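PDB 4HZD: CysE, serine acetyltransferase from Brucella abortus, which probably catalyses acetyl transfer from acetyl-coenzyme A to L-serine, giving O-acetylserine for cysteine biosynthesis. Local coordinates for residues S88-D100 / F108-Q122. Sequence-based numbering, arbitrary orientation.
Sequences SHVLRVDIQAVYD and FMDPVLYLKGFHAIQ
Ile95 is the hub of the apolar contact between helix 88-100 and residues 108-122: its longer branch, CG1 and CD1, meets Val112 and Phe118, and its CG2 methyl meets Phe108 and Pro111. CD1 reaches Val112 CG2 at 3.6 Å, CG1 lies 3.5 Å from Phe118 CE1, and CG2 touches the carbonyl oxygen and ring of Phe108 and Pro111 CG. With CG1 anti to the carbonyl carbon, the two arms of Ile95 spread to these separate partners. One turn on, Val98 splits its methyls in the same way: CG2 packs on Pro111 CB and CG1 on Leu115 CD1, 3.8 Å away. Phe118 presents its ring edge to Asp94 CB and the carbonyl oxygen of Leu91.

The aromatic pair sits at the partly open end. Phe108 CE1 stands over one face of the Tyr99 ring, 3.4 Å from Tyr99 CG, with the planes inclined at 32°. Gln96, its chain bent at chi2, brings OE1 against the same Phe108 CE1.

The polar link lies at the other end, where Gln122 NE2 donates to the anti lone pair of Asp94 OD2 (2.9 Å, nearly straight at 167°). That oxygen also forms a salt bridge with Arg125, while Gln122 OE1 accepts from Trp87 NE1; Asp94 OD2 thus has two partners, and both ends of the Gln122 amide are bonded.

In the N-terminal helical domain, helix 88-100 runs roughly antiparallel to helix 116-122 (159°), with helix 109-113 steeply inclined to it. Helix 18-33 packs on Phe108 and Val112, helix 38-46 also touches Val112, and helix 51-63 lies against Leu91 and Gln122; on the beta-helix side, Val93 touches Ser162 in a loop of the left-handed beta-helix, between strands 159-160 and 165-166.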
loop_
_atom_site.group_PDB
_atom_site.type_symbol
_atom_site.label_atom_id
_atom_site.label_comp_id
_atom_site.label_asym_id
_atom_site.label_seq_id
_atom_site.Cartn_x
_atom_site.Cartn_y
_atom_site.Cartn_z
ATOM N N SER A 88 -6.503 21.219 -22.238
ATOM C CA SER A 88 -7.636 21.828 -21.528
ATOM C C SER A 88 -8.941 21.813 -22.308
ATOM O O SER A 88 -9.979 21.479 -21.764
ATOM C CB SER A 88 -7.302 23.275 -21.133
ATOM O OG SER A 88 -6.332 23.300 -20.110
ATOM N N HIS A 89 -8.904 22.199 -23.578
ATOM C CA HIS A 89 -10.097 22.115 -24.430
ATOM C C HIS A 89 -10.432 20.675 -24.847
ATOM O O HIS A 89 -11.618 20.277 -24.834
ATOM C CB HIS A 89 -9.912 23.002 -25.657
ATOM C CG HIS A 89 -10.882 22.705 -26.780
ATOM N ND1 HIS A 89 -12.150 23.130 -26.765
ATOM C CD2 HIS A 89 -10.718 21.994 -27.976
ATOM C CE1 HIS A 89 -12.780 22.715 -27.888
ATOM N NE2 HIS A 89 -11.899 22.025 -28.628
ATOM N N VAL A 90 -9.398 19.895 -25.208
ATOM C CA VAL A 90 -9.594 18.505 -25.648
ATOM C C VAL A 90 -10.332 17.714 -24.557
ATOM O O VAL A 90 -11.328 17.033 -24.849
ATOM C CB VAL A 90 -8.269 17.811 -26.034
ATOM C CG1 VAL A 90 -8.464 16.325 -26.279
ATOM C CG2 VAL A 90 -7.610 18.466 -27.255
ATOM N N LEU A 91 -9.898 17.827 -23.299
ATOM C CA LEU A 91 -10.507 16.991 -22.238
ATOM C C LEU A 91 -11.981 17.397 -21.987
ATOM O O LEU A 91 -12.825 16.561 -21.670
ATOM C CB LEU A 91 -9.661 17.012 -20.934
ATOM C CG LEU A 91 -9.634 18.279 -20.085
ATOM C CD1 LEU A 91 -10.877 18.339 -19.217
ATOM C CD2 LEU A 91 -8.363 18.400 -19.236
ATOM N N ARG A 92 -12.261 18.688 -22.099
ATOM C CA ARG A 92 -13.618 19.241 -22.023
ATOM C C ARG A 92 -14.540 18.772 -23.171
ATOM O O ARG A 92 -15.723 18.467 -22.942
ATOM C CB ARG A 92 -13.575 20.787 -21.943
ATOM C CG ARG A 92 -13.410 21.336 -20.506
ATOM C CD ARG A 92 -13.036 22.826 -20.492
ATOM N NE ARG A 92 -12.676 23.327 -19.149
ATOM C CZ ARG A 92 -11.471 23.204 -18.564
ATOM N NH1 ARG A 92 -10.473 22.546 -19.150
ATOM N NH2 ARG A 92 -11.266 23.729 -17.356
ATOM N N VAL A 93 -14.018 18.722 -24.389
ATOM C CA VAL A 93 -14.802 18.153 -25.503
ATOM C C VAL A 93 -15.015 16.629 -25.305
ATOM O O VAL A 93 -16.096 16.102 -25.598
ATOM C CB VAL A 93 -14.257 18.507 -26.905
ATOM C CG1 VAL A 93 -14.264 20.016 -27.099
ATOM C CG2 VAL A 93 -12.854 17.999 -27.116
ATOM N N ASP A 94 -14.005 15.939 -24.767
ATOM C CA ASP A 94 -14.141 14.501 -24.476
ATOM C C ASP A 94 -15.199 14.248 -23.402
ATOM O O ASP A 94 -15.972 13.285 -23.486
ATOM C CB ASP A 94 -12.797 13.878 -24.066
ATOM C CG ASP A 94 -11.825 13.719 -25.215
ATOM O OD1 ASP A 94 -12.191 13.861 -26.409
ATOM O OD2 ASP A 94 -10.648 13.439 -24.933
ATOM N N ILE A 95 -15.228 15.109 -22.383
ATOM C CA ILE A 95 -16.249 15.056 -21.334
ATOM C C ILE A 95 -17.645 15.354 -21.914
ATOM O O ILE A 95 -18.622 14.631 -21.641
ATOM C CB ILE A 95 -15.922 16.047 -20.182
ATOM C CG1 ILE A 95 -14.728 15.566 -19.347
ATOM C CG2 ILE A 95 -17.141 16.265 -19.279
ATOM C CD1 ILE A 95 -14.310 16.599 -18.299
ATOM N N GLN A 96 -17.715 16.418 -22.719
ATOM C CA GLN A 96 -18.939 16.772 -23.434
ATOM C C GLN A 96 -19.450 15.656 -24.364
ATOM O O GLN A 96 -20.657 15.448 -24.436
ATOM C CB GLN A 96 -18.802 18.144 -24.153
ATOM C CG GLN A 96 -20.110 18.671 -24.743
ATOM C CD GLN A 96 -21.051 19.276 -23.699
ATOM O OE1 GLN A 96 -20.624 19.861 -22.698
ATOM N NE2 GLN A 96 -22.340 19.131 -23.935
ATOM N N ALA A 97 -18.547 14.889 -24.992
ATOM C CA ALA A 97 -18.939 13.712 -25.777
ATOM C C ALA A 97 -19.720 12.685 -24.962
ATOM O O ALA A 97 -20.747 12.160 -25.423
ATOM C CB ALA A 97 -17.733 13.042 -26.422
ATOM N N VAL A 98 -19.221 12.370 -23.768
ATOM C CA VAL A 98 -19.917 11.401 -22.918
ATOM C C VAL A 98 -21.279 11.956 -22.549
ATOM O O VAL A 98 -22.283 11.253 -22.615
ATOM C CB VAL A 98 -19.156 11.066 -21.599
ATOM C CG1 VAL A 98 -19.971 10.085 -20.755
ATOM C CG2 VAL A 98 -17.790 10.460 -21.905
ATOM N N TYR A 99 -21.287 13.212 -22.125
ATOM C CA TYR A 99 -22.501 13.846 -21.637
ATOM C C TYR A 99 -23.567 13.805 -22.748
ATOM O O TYR A 99 -24.707 13.431 -22.488
ATOM C CB TYR A 99 -22.222 15.277 -21.153
ATOM C CG TYR A 99 -23.463 15.965 -20.598
ATOM C CD1 TYR A 99 -23.928 15.697 -19.298
ATOM C CD2 TYR A 99 -24.178 16.867 -21.374
ATOM C CE1 TYR A 99 -25.064 16.316 -18.793
ATOM C CE2 TYR A 99 -25.309 17.502 -20.880
ATOM C CZ TYR A 99 -25.744 17.233 -19.595
ATOM O OH TYR A 99 -26.879 17.860 -19.136
ATOM N N ASP A 100 -23.158 14.137 -23.973
ATOM C CA ASP A 100 -24.061 14.170 -25.145
ATOM C C ASP A 100 -24.467 12.818 -25.703
ATOM O O ASP A 100 -25.548 12.703 -26.273
ATOM C CB ASP A 100 -23.441 15.001 -26.274
ATOM C CG ASP A 100 -23.364 16.486 -25.934
ATOM O OD1 ASP A 100 -24.088 16.942 -25.044
ATOM O OD2 ASP A 100 -22.562 17.196 -26.549
ATOM N N PHE A 108 -21.559 15.672 -15.844
ATOM C CA PHE A 108 -20.193 15.929 -16.297
ATOM C C PHE A 108 -19.156 15.220 -15.405
ATOM O O PHE A 108 -18.060 14.818 -15.863
ATOM C CB PHE A 108 -19.917 17.432 -16.298
ATOM C CG PHE A 108 -20.706 18.192 -17.308
ATOM C CD1 PHE A 108 -20.666 17.835 -18.652
ATOM C CD2 PHE A 108 -21.474 19.275 -16.930
ATOM C CE1 PHE A 108 -21.396 18.515 -19.602
ATOM C CE2 PHE A 108 -22.214 19.969 -17.885
ATOM C CZ PHE A 108 -22.165 19.590 -19.226
ATOM N N MET A 109 -19.513 15.042 -14.138
ATOM C CA MET A 109 -18.605 14.398 -13.157
ATOM C C MET A 109 -18.431 12.886 -13.413
ATOM O O MET A 109 -17.404 12.303 -13.023
ATOM C CB MET A 109 -19.152 14.618 -11.742
ATOM C CG MET A 109 -18.199 14.175 -10.644
ATOM S SD MET A 109 -18.760 14.795 -9.053
ATOM C CE MET A 109 -19.958 13.632 -8.461
ATOM N N ASP A 110 -19.420 12.260 -14.072
ATOM C CA ASP A 110 -19.403 10.799 -14.273
ATOM C C ASP A 110 -18.162 10.320 -15.044
ATOM O O ASP A 110 -17.477 9.428 -14.567
ATOM C CB ASP A 110 -20.737 10.247 -14.864
ATOM C CG ASP A 110 -21.942 10.497 -13.945
ATOM O OD1 ASP A 110 -21.780 10.547 -12.715
ATOM O OD2 ASP A 110 -23.057 10.687 -14.449
ATOM N N PRO A 111 -17.859 10.899 -16.231
ATOM C CA PRO A 111 -16.577 10.459 -16.851
ATOM C C PRO A 111 -15.304 10.779 -16.030
ATOM O O PRO A 111 -14.357 9.955 -15.978
ATOM C CB PRO A 111 -16.533 11.226 -18.191
ATOM C CG PRO A 111 -17.586 12.326 -18.060
ATOM C CD PRO A 111 -18.638 11.754 -17.148
ATOM N N VAL A 112 -15.270 11.964 -15.434
ATOM C CA VAL A 112 -14.104 12.390 -14.676
ATOM C C VAL A 112 -13.790 11.381 -13.572
ATOM O O VAL A 112 -12.628 10.942 -13.414
ATOM C CB VAL A 112 -14.310 13.795 -14.098
ATOM C CG1 VAL A 112 -13.150 14.158 -13.172
ATOM C CG2 VAL A 112 -14.432 14.795 -15.243
ATOM N N LEU A 113 -14.815 10.926 -12.860
ATOM C CA LEU A 113 -14.500 10.026 -11.729
ATOM C C LEU A 113 -14.503 8.549 -12.065
ATOM O O LEU A 113 -13.754 7.799 -11.460
ATOM C CB LEU A 113 -15.485 10.242 -10.581
ATOM C CG LEU A 113 -15.465 11.619 -9.953
ATOM C CD1 LEU A 113 -16.640 11.619 -8.977
ATOM C CD2 LEU A 113 -14.134 11.874 -9.250
ATOM N N TYR A 114 -15.375 8.138 -13.001
ATOM C CA TYR A 114 -15.795 6.725 -13.077
ATOM C C TYR A 114 -15.441 5.976 -14.367
ATOM O O TYR A 114 -15.081 4.785 -14.339
ATOM C CB TYR A 114 -17.291 6.553 -12.712
ATOM C CG TYR A 114 -17.657 7.164 -11.377
ATOM C CD1 TYR A 114 -16.987 6.787 -10.202
ATOM C CD2 TYR A 114 -18.640 8.175 -11.283
ATOM C CE1 TYR A 114 -17.278 7.391 -8.979
ATOM C CE2 TYR A 114 -18.953 8.763 -10.062
ATOM C CZ TYR A 114 -18.286 8.348 -8.906
ATOM O OH TYR A 114 -18.563 8.942 -7.693
ATOM N N LEU A 115 -15.505 6.669 -15.496
ATOM C CA LEU A 115 -15.530 5.935 -16.750
ATOM C C LEU A 115 -14.137 5.682 -17.314
ATOM O O LEU A 115 -13.420 6.606 -17.733
ATOM C CB LEU A 115 -16.510 6.539 -17.755
ATOM C CG LEU A 115 -17.861 6.873 -17.098
ATOM C CD1 LEU A 115 -18.687 7.781 -18.006
ATOM C CD2 LEU A 115 -18.623 5.619 -16.660
ATOM N N LYS A 116 -13.751 4.412 -17.286
ATOM C CA LYS A 116 -12.388 4.027 -17.663
ATOM C C LYS A 116 -12.074 4.344 -19.121
ATOM O O LYS A 116 -10.933 4.618 -19.453
ATOM C CB LYS A 116 -12.094 2.541 -17.302
ATOM C CG LYS A 116 -12.789 1.521 -18.190
ATOM C CD LYS A 116 -12.656 0.098 -17.617
ATOM C CE LYS A 116 -13.011 -0.936 -18.690
ATOM N NZ LYS A 116 -13.165 -2.295 -18.074
ATOM N N GLY A 117 -13.094 4.401 -19.994
ATOM C CA GLY A 117 -12.846 4.844 -21.378
ATOM C C GLY A 117 -12.278 6.264 -21.424
ATOM O O GLY A 117 -11.273 6.530 -22.104
ATOM N N PHE A 118 -12.896 7.174 -20.676
ATOM C CA PHE A 118 -12.413 8.553 -20.608
ATOM C C PHE A 118 -10.996 8.591 -19.974
ATOM O O PHE A 118 -10.107 9.289 -20.468
ATOM C CB PHE A 118 -13.395 9.437 -19.807
ATOM C CG PHE A 118 -12.868 10.805 -19.531
ATOM C CD1 PHE A 118 -12.935 11.789 -20.510
ATOM C CD2 PHE A 118 -12.315 11.129 -18.275
ATOM C CE1 PHE A 118 -12.448 13.067 -20.264
ATOM C CE2 PHE A 118 -11.829 12.405 -18.020
ATOM C CZ PHE A 118 -11.878 13.378 -19.021
ATOM N N HIS A 119 -10.770 7.818 -18.907
ATOM C CA HIS A 119 -9.444 7.768 -18.279
ATOM C C HIS A 119 -8.420 7.215 -19.258
ATOM O O HIS A 119 -7.293 7.736 -19.361
ATOM C CB HIS A 119 -9.454 6.909 -17.013
ATOM C CG HIS A 119 -10.427 7.389 -15.963
ATOM N ND1 HIS A 119 -11.122 6.550 -15.193
ATOM C CD2 HIS A 119 -10.851 8.665 -15.640
ATOM C CE1 HIS A 119 -11.931 7.259 -14.378
ATOM N NE2 HIS A 119 -11.751 8.554 -14.655
ATOM N N ALA A 120 -8.794 6.181 -20.022
ATOM C CA ALA A 120 -7.858 5.660 -21.035
ATOM C C ALA A 120 -7.503 6.677 -22.106
ATOM O O ALA A 120 -6.386 6.691 -22.611
ATOM C CB ALA A 120 -8.378 4.397 -21.677
ATOM N N ILE A 121 -8.466 7.467 -22.541
ATOM C CA ILE A 121 -8.174 8.385 -23.635
ATOM C C ILE A 121 -7.069 9.370 -23.234
ATOM O O ILE A 121 -6.101 9.596 -23.990
ATOM C CB ILE A 121 -9.422 9.157 -24.084
ATOM C CG1 ILE A 121 -10.366 8.259 -24.882
ATOM C CG2 ILE A 121 -9.053 10.316 -25.000
ATOM C CD1 ILE A 121 -11.779 8.833 -24.896
ATOM N N GLN A 122 -7.219 9.955 -22.052
ATOM C CA GLN A 122 -6.242 10.953 -21.571
ATOM C C GLN A 122 -4.905 10.295 -21.246
ATOM O O GLN A 122 -3.836 10.879 -21.470
ATOM C CB GLN A 122 -6.795 11.755 -20.382
ATOM C CG GLN A 122 -8.254 12.167 -20.508
ATOM C CD GLN A 122 -8.598 12.789 -21.874
ATOM O OE1 GLN A 122 -7.740 13.397 -22.541
ATOM N NE2 GLN A 122 -9.849 12.669 -22.272
#